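Local coordinates for putative lipoprotein (PDB 4KT3), which probably acts as the immunity protein that neutralises a type VI secretion peptidoglycan glycoside hydrolase effector by binding to it, at residues 50-53 against 54-58. Residues are numbered along the deposited sequence; the frame is centred on the assembly and turned at random.
Sequences LQDE and NGKPP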
loop_
_atom_site.group_PDB
_atom_site.type_symbol
_atom_site.label_atom_id
_atom_site.label_comp_id
_atom_site.label_asym_id
_atom_site.label_seq_id
_atom_site.Cartn_x
_atom_site.Cartn_y
_atom_site.Cartn_z
ATOM N N LEU B 50 -5.193 4.921 6.880
ATOM C CA LEU B 50 -5.535 4.793 5.478
ATOM C C LEU B 50 -7.042 5.016 5.355
ATOM O O LEU B 50 -7.832 4.325 6.005
ATOM C CB LEU B 50 -5.154 3.408 4.970
ATOM C CG LEU B 50 -3.683 3.019 5.088
ATOM C CD1 LEU B 50 -3.436 1.693 4.372
ATOM C CD2 LEU B 50 -2.773 4.090 4.546
ATOM N N GLN B 51 -7.425 5.980 4.525
ATOM C CA GLN B 51 -8.796 6.500 4.492
ATOM C C GLN B 51 -9.230 6.749 3.068
ATOM O O GLN B 51 -8.406 7.129 2.231
ATOM C CB GLN B 51 -8.874 7.885 5.163
ATOM C CG GLN B 51 -8.451 7.977 6.597
ATOM C CD GLN B 51 -8.605 9.389 7.143
ATOM O OE1 GLN B 51 -9.401 10.171 6.636
ATOM N NE2 GLN B 51 -7.826 9.724 8.167
ATOM N N ASP B 52 -10.527 6.609 2.820
ATOM C CA ASP B 52 -11.137 7.089 1.587
ATOM C C ASP B 52 -11.463 8.567 1.732
ATOM O O ASP B 52 -11.096 9.190 2.727
ATOM C CB ASP B 52 -12.387 6.284 1.196
ATOM C CG ASP B 52 -13.599 6.534 2.108
ATOM O OD1 ASP B 52 -13.568 7.447 2.955
ATOM O OD2 ASP B 52 -14.601 5.801 1.953
ATOM N N GLU B 53 -12.169 9.119 0.745
ATOM C CA GLU B 53 -12.420 10.554 0.706
ATOM C C GLU B 53 -13.371 11.031 1.805
ATOM O O GLU B 53 -13.468 12.228 2.055
ATOM C CB GLU B 53 -12.940 10.974 -0.675
ATOM C CG GLU B 53 -14.256 10.323 -1.110
ATOM C CD GLU B 53 -14.659 10.721 -2.530
ATOM O OE1 GLU B 53 -14.030 11.639 -3.108
ATOM O OE2 GLU B 53 -15.605 10.109 -3.069
ATOM N N ASN B 54 -14.061 10.102 2.466
ATOM C CA ASN B 54 -14.957 10.462 3.563
ATOM C C ASN B 54 -14.403 10.141 4.946
ATOM O O ASN B 54 -15.103 10.292 5.954
ATOM C CB ASN B 54 -16.300 9.769 3.375
ATOM C CG ASN B 54 -16.977 10.205 2.106
ATOM O OD1 ASN B 54 -17.022 11.394 1.801
ATOM N ND2 ASN B 54 -17.461 9.250 1.337
ATOM N N GLY B 55 -13.150 9.701 4.993
ATOM C CA GLY B 55 -12.517 9.352 6.253
ATOM C C GLY B 55 -12.769 7.926 6.708
ATOM O O GLY B 55 -12.408 7.558 7.831
ATOM N N LYS B 56 -13.372 7.118 5.842
ATOM C CA LYS B 56 -13.709 5.743 6.193
ATOM C C LYS B 56 -12.636 4.768 5.718
ATOM O O LYS B 56 -11.851 5.074 4.825
ATOM C CB LYS B 56 -15.040 5.344 5.558
ATOM C CG LYS B 56 -16.156 6.355 5.751
ATOM C CD LYS B 56 -16.500 6.547 7.204
ATOM C CE LYS B 56 -17.724 7.446 7.347
ATOM N NZ LYS B 56 -18.300 7.392 8.715
ATOM N N PRO B 57 -12.608 3.569 6.305
ATOM C CA PRO B 57 -11.651 2.567 5.819
ATOM C C PRO B 57 -11.899 2.246 4.338
ATOM O O PRO B 57 -13.051 2.225 3.905
ATOM C CB PRO B 57 -11.916 1.359 6.715
ATOM C CG PRO B 57 -12.597 1.927 7.947
ATOM C CD PRO B 57 -13.375 3.106 7.475
ATOM N N PRO B 58 -10.826 2.083 3.545
ATOM C CA PRO B 58 -10.993 1.904 2.093
ATOM C C PRO B 58 -11.724 0.639 1.665
ATOM O O PRO B 58 -12.288 0.619 0.562
ATOM C CB PRO B 58 -9.549 1.883 1.573
ATOM C CG PRO B 58 -8.772 2.676 2.593
ATOM C CD PRO B 58 -9.408 2.273 3.908
HETATM O O HOH W 1 -17.080 6.635 2.532
HETATM O O HOH W 2 -14.602 3.072 1.710
HETATM O O HOH W 3 -18.161 10.453 -1.143
#
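D52 and K56 are joined by two hydrogen bonds, one through the backbone and one through the aspartate side chain. D52 N gives its hydrogen to K56 O at 2.9 Å, nearly straight at 167°, while K56 N returns one to D52 OD1, also 2.9 Å away. D52 OD1 also accepts from N54 N at 2.7 Å, and the two amides come from opposite faces of the carboxylate plane, each tilted some 50° out of it. With CG between the backbone N and the carbonyl carbon (chi1 71°), OD1 lies within reach of both amides. OD2 is served by water instead: one molecule links it to N54 ND2, and a second, donating to D52 OD2 at 2.7 Å, also donates to P57 O. A third water bridges N54 ND2 and E53 OE2, the bond to the glutamate being the longer. G55 N reaches D52 O at 3.1 Å from above the carbonyl plane and closes the turn; E53 and N54 have right-handed helical backbone angles, and G55 then sits in the left-handed region, as the glycine of a G1 bulge does. Beside it Q51 OE1 lies 3.2 Å from G55 CA, whereas its NE2 is hydrogen-bonded to D49. At the open end P58 CD and CG lie against the L50 carbonyl oxygen, CD 3.3 Å from L50 O, and Q51 makes backbone hydrogen bonds to the partner protein chain. The whole is a type I beta turn, D52 to G55, with a G1-type beta bulge and a leading aspartate that forms an Asx turn, within the surface loop between strands 44-47 and 62-69.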